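PDB 6SLL: L-2,4-diaminobutyric acid acetyltransferase from Geobacillus sp., which catalyses transfer of the acetyl group of acetyl-coenzyme A to L-2,4-diaminobutyric acid, a step in biosynthesis of the chemical chaperone ectoine. Local coordinates for residues E123-S129 and E166-V172; N58-M62 and L110-C116; R31-I36 and G68-F73. All coordinates share one frame. Where two conformers were deposited one is given. Residues are numbered along the deposited sequence.

Contact 1 (E123-S129 and E166-V172); sequences ETTVSPS and EDEPLFV. With DAB (2,4-diaminobutyric acid), chain G.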
loop_
_atom_site.group_PDB
_atom_site.type_symbol
_atom_site.label_atom_id
_atom_site.label_comp_id
_atom_site.label_asym_id
_atom_site.label_seq_id
_atom_site.Cartn_x
_atom_site.Cartn_y
_atom_site.Cartn_z
ATOM N N GLU B 123 -6.842 9.436 -9.840
ATOM C CA GLU B 123 -7.429 8.134 -10.131
ATOM C C GLU B 123 -8.023 7.532 -8.909
ATOM O O GLU B 123 -7.294 7.633 -7.862
ATOM C CB GLU B 123 -6.349 7.161 -10.795
ATOM C CG GLU B 123 -6.072 7.463 -12.246
ATOM C CD GLU B 123 -5.089 6.623 -12.905
ATOM O OE1 GLU B 123 -4.681 6.966 -14.056
ATOM O OE2 GLU B 123 -4.627 5.563 -12.359
ATOM N N THR B 124 -9.150 6.865 -8.976
ATOM C CA THR B 124 -9.738 6.168 -7.828
ATOM C C THR B 124 -10.716 5.159 -8.407
ATOM O O THR B 124 -11.205 5.395 -9.493
ATOM C CB THR B 124 -10.385 7.156 -6.858
ATOM O OG1 THR B 124 -10.620 6.530 -5.624
ATOM C CG2 THR B 124 -11.651 7.758 -7.391
ATOM N N THR B 125 -11.010 4.127 -7.654
ATOM C CA THR B 125 -12.095 3.251 -8.134
ATOM C C THR B 125 -13.281 3.372 -7.190
ATOM O O THR B 125 -13.132 3.557 -5.974
ATOM C CB THR B 125 -11.632 1.792 -8.241
ATOM O OG1 THR B 125 -11.423 1.185 -6.956
ATOM C CG2 THR B 125 -10.471 1.610 -9.119
ATOM N N VAL B 126 -14.504 3.288 -7.783
ATOM C CA VAL B 126 -15.687 3.489 -6.967
ATOM C C VAL B 126 -16.761 2.447 -7.413
ATOM O O VAL B 126 -17.288 2.587 -8.535
ATOM C CB VAL B 126 -16.259 4.888 -7.080
ATOM C CG1 VAL B 126 -17.387 5.014 -6.041
ATOM C CG2 VAL B 126 -15.242 5.953 -6.846
ATOM N N SER B 127 -17.173 1.605 -6.583
ATOM C CA SER B 127 -18.047 0.668 -7.050
ATOM C C SER B 127 -19.409 1.222 -7.192
ATOM O O SER B 127 -19.753 2.411 -6.806
ATOM C CB SER B 127 -18.058 -0.471 -6.057
ATOM O OG SER B 127 -16.781 -1.326 -5.850
ATOM N N PRO B 128 -20.286 0.319 -7.606
ATOM C CA PRO B 128 -21.717 0.830 -7.626
ATOM C C PRO B 128 -22.471 1.058 -6.369
ATOM O O PRO B 128 -23.186 1.940 -6.151
ATOM C CB PRO B 128 -22.408 -0.108 -8.565
ATOM C CG PRO B 128 -21.332 -0.642 -9.511
ATOM C CD PRO B 128 -20.060 -0.738 -8.608
ATOM N N SER B 129 -22.159 0.265 -5.350
ATOM C CA SER B 129 -22.815 0.490 -4.039
ATOM C C SER B 129 -22.267 1.597 -3.201
ATOM O O SER B 129 -22.907 2.005 -2.211
ATOM C CB SER B 129 -22.839 -0.714 -3.212
ATOM O OG SER B 129 -21.676 -0.852 -2.566
ATOM N N GLU B 166 -17.965 -6.450 -5.759
ATOM C CA GLU B 166 -18.428 -5.601 -6.784
ATOM C C GLU B 166 -17.336 -5.206 -7.797
ATOM O O GLU B 166 -16.136 -5.236 -7.435
ATOM C CB GLU B 166 -19.104 -4.326 -6.324
ATOM C CG GLU B 166 -20.421 -4.493 -5.510
ATOM C CD GLU B 166 -20.769 -3.036 -5.001
ATOM O OE1 GLU B 166 -20.663 -2.733 -3.771
ATOM O OE2 GLU B 166 -21.309 -2.207 -5.870
ATOM N N ASP B 167 -17.704 -4.831 -9.001
ATOM C CA ASP B 167 -16.775 -4.174 -9.878
ATOM C C ASP B 167 -16.226 -2.908 -9.209
ATOM O O ASP B 167 -16.860 -2.218 -8.451
ATOM C CB ASP B 167 -17.443 -3.690 -11.190
ATOM C CG ASP B 167 -17.976 -4.817 -12.118
ATOM O OD1 ASP B 167 -17.485 -5.908 -12.010
ATOM O OD2 ASP B 167 -18.905 -4.527 -12.872
ATOM N N GLU B 168 -14.983 -2.580 -9.626
ATOM C CA GLU B 168 -14.237 -1.374 -9.145
ATOM C C GLU B 168 -13.857 -0.547 -10.397
ATOM O O GLU B 168 -12.687 -0.536 -10.770
ATOM C CB GLU B 168 -13.008 -1.793 -8.376
ATOM C CG GLU B 168 -13.344 -2.380 -7.021
ATOM C CD GLU B 168 -13.636 -1.394 -5.911
ATOM O OE1 GLU B 168 -13.542 -0.159 -6.130
ATOM O OE2 GLU B 168 -13.919 -1.874 -4.788
ATOM N N PRO B 169 -14.792 0.138 -11.032
ATOM C CA PRO B 169 -14.455 0.917 -12.220
ATOM C C PRO B 169 -13.531 2.076 -11.827
ATOM O O PRO B 169 -13.610 2.649 -10.729
ATOM C CB PRO B 169 -15.775 1.435 -12.699
ATOM C CG PRO B 169 -16.648 1.246 -11.558
ATOM C CD PRO B 169 -16.212 0.191 -10.714
ATOM N N LEU B 170 -12.665 2.439 -12.764
ATOM C CA LEU B 170 -11.661 3.509 -12.569
ATOM C C LEU B 170 -12.156 4.851 -13.005
ATOM O O LEU B 170 -12.532 5.041 -14.165
ATOM C CB LEU B 170 -10.362 3.144 -13.339
ATOM C CG LEU B 170 -9.226 4.069 -13.178
ATOM C CD1 LEU B 170 -8.655 4.041 -11.757
ATOM C CD2 LEU B 170 -8.149 3.775 -14.221
ATOM N N PHE B 171 -12.178 5.795 -12.070
ATOM C CA PHE B 171 -12.494 7.183 -12.351
ATOM C C PHE B 171 -11.203 7.864 -12.530
ATOM O O PHE B 171 -10.267 7.781 -11.727
ATOM C CB PHE B 171 -13.265 7.788 -11.148
ATOM C CG PHE B 171 -14.711 7.350 -11.037
ATOM C CD1 PHE B 171 -15.045 6.013 -10.803
ATOM C CD2 PHE B 171 -15.712 8.255 -11.209
ATOM C CE1 PHE B 171 -16.358 5.572 -10.734
ATOM C CE2 PHE B 171 -17.047 7.805 -11.069
ATOM C CZ PHE B 171 -17.342 6.445 -11.026
ATOM N N VAL B 172 -11.093 8.663 -13.579
ATOM C CA VAL B 172 -9.936 9.526 -13.907
ATOM C C VAL B 172 -10.446 10.970 -13.916
ATOM O O VAL B 172 -11.285 11.307 -14.815
ATOM C CB VAL B 172 -9.242 9.184 -15.223
ATOM C CG1 VAL B 172 -8.051 10.122 -15.494
ATOM C CG2 VAL B 172 -8.767 7.738 -15.183
HETATM N N DAB G . -12.904 -1.180 -2.332
HETATM C CA DAB G . -11.500 -0.685 -2.458
HETATM C C DAB G . -10.935 -0.550 -1.061
HETATM O O DAB G . -9.718 -0.421 -0.991
HETATM C CB DAB G . -11.433 0.640 -3.227
HETATM C CG DAB G . -12.015 1.823 -2.520
HETATM N ND DAB G . -11.868 3.033 -3.384
HETATM O OXT DAB G . -11.680 -0.545 -0.087
HETATM O O HOH W 1 -15.065 1.242 -4.379
#
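Glu-166, Thr-125 and Phe-171 lose the most surface where residues 123-129 meet residues 166-172, and each marks a different chemistry. Glu-166 closes the loop end: its carboxylate takes Ser-129 N at OE2 (2.7 Å) and Ser-129 OG at OE1, very short at 2.5 Å. Phe-171 sits in the antiparallel ladder, in a hydrogen-bonded pair with Thr-124 (Thr-124 N to Phe-171 O 3.1 Å, Phe-171 N to Thr-124 O 2.8 Å); Val-126 lies over one face of its ring, with Val-126 CB 3.7 Å from Phe-171 CE1. Beyond that pair, Val-126 N reaches Pro-169 O at 3.1 Å. Thr-125 points to the other face and donates from OG1 to Glu-168 OE1 (2.6 Å), while Tyr-48 of the second subunit also hydrogen-bonds Thr-125 OG1. DAB N donates to Glu-168 OE2 (2.7 Å), and DAB ND donates to Thr-125 O (2.9 Å). Paired strands 121-125 and 168-173 thus grip both amino groups of diaminobutyric acid, forming part of the substrate pocket of this GNAT-family acetyltransferase.

Contact 2 (N58-M62 and L110-C116); sequences NDTCM and LMNQKAC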
loop_
_atom_site.group_PDB
_atom_site.type_symbol
_atom_site.label_atom_id
_atom_site.label_comp_id
_atom_site.label_asym_id
_atom_site.label_seq_id
_atom_site.Cartn_x
_atom_site.Cartn_y
_atom_site.Cartn_z
ATOM N N ASN B 58 2.508 9.379 4.423
ATOM C CA ASN B 58 1.591 10.307 5.143
ATOM C C ASN B 58 1.545 11.666 4.509
ATOM O O ASN B 58 0.585 12.402 4.714
ATOM C CB ASN B 58 1.871 10.401 6.600
ATOM C CG ASN B 58 3.187 10.951 6.962
ATOM O OD1 ASN B 58 4.130 11.072 6.181
ATOM N ND2 ASN B 58 3.301 11.345 8.191
ATOM N N ASP B 59 2.531 12.019 3.678
ATOM C CA ASP B 59 2.518 13.322 2.972
ATOM C C ASP B 59 1.347 13.450 2.013
ATOM O O ASP B 59 1.011 14.575 1.651
ATOM C CB ASP B 59 3.846 13.515 2.227
ATOM C CG ASP B 59 5.025 13.342 3.178
ATOM O OD1 ASP B 59 5.450 12.185 3.371
ATOM O OD2 ASP B 59 5.435 14.304 3.774
ATOM N N THR B 60 0.778 12.330 1.598
ATOM C CA THR B 60 -0.345 12.298 0.679
ATOM C C THR B 60 -1.552 11.585 1.301
ATOM O O THR B 60 -2.352 11.039 0.518
ATOM C CB THR B 60 0.061 11.670 -0.662
ATOM O OG1 THR B 60 0.537 10.335 -0.461
ATOM C CG2 THR B 60 1.095 12.466 -1.373
ATOM N N CYS B 61 -1.679 11.613 2.626
ATOM C CA CYS B 61 -2.865 11.069 3.284
ATOM C C CYS B 61 -3.443 12.128 4.211
ATOM O O CYS B 61 -2.766 13.127 4.552
ATOM C CB CYS B 61 -2.510 9.806 4.102
ATOM S SG CYS B 61 -1.962 8.407 3.126
ATOM N N MET B 62 -4.640 11.917 4.704
ATOM C CA MET B 62 -5.359 12.883 5.537
ATOM C C MET B 62 -6.141 12.148 6.627
ATOM O O MET B 62 -6.685 11.047 6.369
ATOM C CB MET B 62 -6.407 13.641 4.638
ATOM C CG MET B 62 -7.106 14.763 5.159
ATOM S SD MET B 62 -5.963 16.067 5.918
ATOM C CE MET B 62 -5.227 16.314 4.344
ATOM N N LEU B 110 -6.406 17.530 1.018
ATOM C CA LEU B 110 -5.362 16.706 0.482
ATOM C C LEU B 110 -4.737 17.335 -0.738
ATOM O O LEU B 110 -3.496 17.356 -0.903
ATOM C CB LEU B 110 -5.929 15.330 0.124
ATOM C CG LEU B 110 -5.001 14.340 -0.564
ATOM C CD1 LEU B 110 -3.721 14.094 0.285
ATOM C CD2 LEU B 110 -5.740 13.073 -0.874
ATOM N N MET B 111 -5.511 17.905 -1.586
ATOM C CA MET B 111 -5.010 18.448 -2.826
ATOM C C MET B 111 -4.235 19.752 -2.626
ATOM O O MET B 111 -3.537 20.175 -3.533
ATOM C CB MET B 111 -6.112 18.622 -3.863
ATOM C CG MET B 111 -6.713 17.278 -4.277
ATOM S SD MET B 111 -5.745 15.903 -4.540
ATOM C CE MET B 111 -5.075 16.662 -5.703
ATOM N N ASN B 112 -4.264 20.352 -1.437
ATOM C CA ASN B 112 -3.408 21.500 -1.113
ATOM C C ASN B 112 -2.063 21.081 -0.569
ATOM O O ASN B 112 -1.198 21.949 -0.372
ATOM C CB ASN B 112 -4.092 22.380 -0.042
ATOM C CG ASN B 112 -5.367 23.030 -0.504
ATOM O OD1 ASN B 112 -5.465 23.406 -1.667
ATOM N ND2 ASN B 112 -6.302 23.189 0.413
ATOM N N GLN B 113 -1.856 19.834 -0.200
ATOM C CA GLN B 113 -0.650 19.472 0.481
ATOM C C GLN B 113 0.535 19.662 -0.389
ATOM O O GLN B 113 0.497 19.484 -1.632
ATOM C CB GLN B 113 -0.732 18.033 0.997
ATOM C CG GLN B 113 -1.883 17.876 2.013
ATOM C CD GLN B 113 -1.923 19.002 3.090
ATOM O OE1 GLN B 113 -0.867 19.149 3.793
ATOM N NE2 GLN B 113 -2.972 19.821 3.266
ATOM N N LYS B 114 1.678 19.912 0.219
ATOM C CA LYS B 114 2.893 20.176 -0.518
ATOM C C LYS B 114 3.265 19.048 -1.449
ATOM O O LYS B 114 3.690 19.276 -2.581
ATOM C CB LYS B 114 4.039 20.397 0.497
ATOM C CG LYS B 114 5.342 20.762 -0.109
ATOM C CD LYS B 114 6.467 20.941 1.011
ATOM C CE LYS B 114 7.776 21.219 0.474
ATOM N NZ LYS B 114 8.752 21.491 1.551
ATOM N N ALA B 115 3.109 17.765 -0.991
ATOM C CA ALA B 115 3.434 16.618 -1.800
ATOM C C ALA B 115 2.453 16.358 -2.877
ATOM O O ALA B 115 2.713 15.466 -3.724
ATOM C CB ALA B 115 3.633 15.385 -0.932
ATOM N N CYS B 116 1.369 17.109 -2.976
ATOM C CA CYS B 116 0.421 16.969 -4.087
ATOM C C CYS B 116 0.582 18.085 -5.111
ATOM O O CYS B 116 -0.171 18.230 -6.069
ATOM C CB CYS B 116 -1.050 16.983 -3.546
ATOM S SG CYS B 116 -1.314 15.440 -2.649
HETATM O O HOH W 2 2.552 16.985 1.774
#
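Van der Waals packing, much of it against backbone, joins the loop 58-61 and the start of strand 62-66 to the end of helix 102-112 and the 3-10 turn 114-116 after it. Leu-110 CD1 lies 3.4 Å from Thr-60 O and 4.0 Å from Cys-61 N, so this methyl rests on the loop's backbone. Met-62, pointing toward the helix, makes the apolar pair, CE 4.4 Å from Leu-110 CB. Past the helix end, Ala-115 CB touches Asp-59 CB at 3.7 Å and Thr-60 CG2 at 3.9 Å, and Cys-116 SG approaches Thr-60 CG2 at 4.0 Å. Polar linkage is indirect: no hydrogen bond joins the segments, but one water donates to Asp-59 O and accepts from Ala-115 N, both at 2.9 Å. Asp-59 makes a salt bridge to Arg-81 of the second subunit, and Thr-60 OG1 bonds Ala-76 O. In this GNAT fold, the loop before strand 62-66 thus meets the C-terminal end of helix 102-112, whose Leu-110 also packs on the sheet at Ile-74, Ala-76 and Leu-86.

Contact 3 (R31-I36 and G68-F73); sequences RVWELI and GDIVGF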
loop_
_atom_site.group_PDB
_atom_site.type_symbol
_atom_site.label_atom_id
_atom_site.label_comp_id
_atom_site.label_asym_id
_atom_site.label_seq_id
_atom_site.Cartn_x
_atom_site.Cartn_y
_atom_site.Cartn_z
ATOM N N ARG B 31 -6.131 2.997 14.984
ATOM C CA ARG B 31 -7.400 3.706 14.993
ATOM C C ARG B 31 -7.956 3.895 13.599
ATOM O O ARG B 31 -9.172 3.888 13.359
ATOM C CB ARG B 31 -7.297 5.032 15.721
ATOM C CG ARG B 31 -7.173 4.865 17.230
ATOM C CD ARG B 31 -7.356 6.149 18.117
ATOM N NE ARG B 31 -6.534 7.177 17.786
ATOM C CZ ARG B 31 -6.846 8.432 17.929
ATOM N NH1 ARG B 31 -8.062 9.022 18.207
ATOM N NH2 ARG B 31 -5.864 9.271 17.633
ATOM N N VAL B 32 -7.029 4.088 12.622
ATOM C CA VAL B 32 -7.490 4.128 11.212
ATOM C C VAL B 32 -8.055 2.791 10.771
ATOM O O VAL B 32 -9.108 2.712 10.151
ATOM C CB VAL B 32 -6.311 4.596 10.287
ATOM C CG1 VAL B 32 -6.713 4.390 8.841
ATOM C CG2 VAL B 32 -5.990 6.025 10.584
ATOM N N TRP B 33 -7.370 1.685 11.138
ATOM C CA TRP B 33 -7.843 0.359 10.845
ATOM C C TRP B 33 -9.275 0.168 11.402
ATOM O O TRP B 33 -10.138 -0.374 10.727
ATOM C CB TRP B 33 -6.835 -0.639 11.394
ATOM C CG TRP B 33 -7.223 -2.092 11.217
ATOM C CD1 TRP B 33 -7.048 -2.864 10.121
ATOM C CD2 TRP B 33 -7.901 -2.919 12.207
ATOM N NE1 TRP B 33 -7.534 -4.130 10.357
ATOM C CE2 TRP B 33 -8.046 -4.193 11.618
ATOM C CE3 TRP B 33 -8.299 -2.688 13.512
ATOM C CZ2 TRP B 33 -8.596 -5.236 12.299
ATOM C CZ3 TRP B 33 -8.817 -3.746 14.219
ATOM C CH2 TRP B 33 -8.997 -4.986 13.618
ATOM N N GLU B 34 -9.432 0.576 12.665
ATOM C CA GLU B 34 -10.773 0.453 13.272
ATOM C C GLU B 34 -11.824 1.228 12.539
ATOM O O GLU B 34 -12.974 0.750 12.316
ATOM C CB GLU B 34 -10.714 0.884 14.743
ATOM C CG GLU B 34 -9.921 -0.117 15.617
ATOM C CD GLU B 34 -9.705 0.310 17.010
ATOM O OE1 GLU B 34 -9.747 1.521 17.264
ATOM O OE2 GLU B 34 -9.460 -0.574 17.855
ATOM N N LEU B 35 -11.473 2.467 12.075
ATOM C CA LEU B 35 -12.408 3.264 11.259
ATOM C C LEU B 35 -12.797 2.556 9.981
ATOM O O LEU B 35 -13.964 2.441 9.628
ATOM C CB LEU B 35 -11.799 4.653 10.943
ATOM C CG LEU B 35 -12.573 5.530 10.034
ATOM C CD1 LEU B 35 -13.701 6.205 10.773
ATOM C CD2 LEU B 35 -11.737 6.649 9.455
ATOM N N ILE B 36 -11.784 2.014 9.268
ATOM C CA ILE B 36 -12.062 1.288 8.021
ATOM C C ILE B 36 -12.908 0.064 8.316
ATOM O O ILE B 36 -13.907 -0.189 7.611
ATOM C CB ILE B 36 -10.776 0.915 7.310
ATOM C CG1 ILE B 36 -9.866 2.116 7.025
ATOM C CG2 ILE B 36 -11.037 0.104 6.050
ATOM C CD1 ILE B 36 -10.504 3.144 6.203
ATOM N N GLY B 68 -11.417 14.393 19.692
ATOM C CA GLY B 68 -10.448 13.317 20.016
ATOM C C GLY B 68 -10.529 12.019 19.321
ATOM O O GLY B 68 -9.691 11.184 19.541
ATOM N N ASP B 69 -11.633 11.860 18.543
ATOM C CA ASP B 69 -11.902 10.609 17.818
ATOM C C ASP B 69 -11.522 10.805 16.331
ATOM O O ASP B 69 -11.814 11.842 15.760
ATOM C CB ASP B 69 -13.411 10.247 17.835
ATOM C CG ASP B 69 -13.890 9.872 19.138
ATOM O OD1 ASP B 69 -13.063 9.511 20.038
ATOM O OD2 ASP B 69 -15.052 10.277 19.340
ATOM N N ILE B 70 -10.866 9.800 15.749
ATOM C CA ILE B 70 -10.648 9.806 14.293
ATOM C C ILE B 70 -12.016 9.561 13.679
ATOM O O ILE B 70 -12.638 8.515 13.901
ATOM C CB ILE B 70 -9.514 8.861 13.857
ATOM C CG1 ILE B 70 -8.117 9.383 14.395
ATOM C CG2 ILE B 70 -9.545 8.738 12.338
ATOM C CD1 ILE B 70 -6.975 8.389 14.124
ATOM N N VAL B 71 -12.470 10.489 12.862
ATOM C CA VAL B 71 -13.739 10.405 12.172
ATOM C C VAL B 71 -13.631 10.317 10.671
ATOM O O VAL B 71 -14.629 10.141 9.982
ATOM C CB VAL B 71 -14.717 11.486 12.633
ATOM C CG1 VAL B 71 -15.060 11.343 14.134
ATOM C CG2 VAL B 71 -14.238 12.853 12.270
ATOM N N GLY B 72 -12.417 10.559 10.115
ATOM C CA GLY B 72 -12.230 10.487 8.670
ATOM C C GLY B 72 -10.837 10.122 8.348
ATOM O O GLY B 72 -9.870 10.442 9.075
ATOM N N PHE B 73 -10.669 9.494 7.180
ATOM C CA PHE B 73 -9.316 9.125 6.649
ATOM C C PHE B 73 -9.416 9.121 5.144
ATOM O O PHE B 73 -10.398 8.640 4.551
ATOM C CB PHE B 73 -8.910 7.751 7.169
ATOM C CG PHE B 73 -7.592 7.242 6.641
ATOM C CD1 PHE B 73 -6.422 7.761 7.094
ATOM C CD2 PHE B 73 -7.545 6.179 5.772
ATOM C CE1 PHE B 73 -5.204 7.259 6.679
ATOM C CE2 PHE B 73 -6.358 5.630 5.333
ATOM C CZ PHE B 73 -5.182 6.182 5.795
HETATM O O HOH W 3 -10.516 7.212 16.983
#
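Three side chains from successive turns of helix 29-39 (positions i, i+1 and i+4) form the ridge that meets the start of strand 69-78: Arg-31, Val-32 and Leu-35 all point toward it, as do Ile-70 and Phe-73 from the strand. The short axes approach to 8.8 Å at 64°, so the helix lies obliquely over the strand. Ile-70 is the bump at one end; its CD1 fits beneath the Arg-31 side chain, 3.7 Å from Arg-31 CB and over one face of the guanidinium, and comes within 4.4 Å of Val-32 CG2. Leu-35 fills the hollow between Ile-70 and Phe-73: its CD2 is 4.2 Å from Ile-70 CG2, 3.8 Å from Phe-73 CB and 3.8 Å from the backbone carbonyl carbon, Gly-72 C. Val-32 CG1 sits over the face of the Phe-73 ring in a CH-pi contact, 3.5 Å from the centroid and almost on the ring normal. At the exposed end, by Gly-68, Arg-31 NH1 makes a weak hydrogen bond to Gly-68 O (3.0 Å), and a water accepts from Arg-31 NH1 (3.3 Å) and Ile-70 N (2.9 Å). Val-71 and Gly-72 both face Ala-64 of strand 62-66, a classic beta bulge at the foot of this hollow. The contact packs helix 29-39 on strand 69-78, one layer of the alpha/beta packing of the GNAT fold.

In the fold
Contacts 2 and 3 are buried: contact 3 is apolar with one weak hydrogen bond at its edge, and contact 2 is packing plus a water bridge. Contact 1 is partly buried and rich in hydrogen bonds, as suits strand pairing beside a ligand. Contacts 1 and 3 reach the same mixed sheet on opposite sides of the chain's centre, about 22 Å apart between centres; one joins two of its strands, the other lays a helix on it. Contacts 2 and 3 interleave along the chain and touch directly, Met-62 O lying 3.4 Å from Phe-73 CD1. Contacts 1 and 2 make polar bonds to the second subunit, whereas contact 3 meets it by packing of Trp-33; only contact 1 binds the substrate directly.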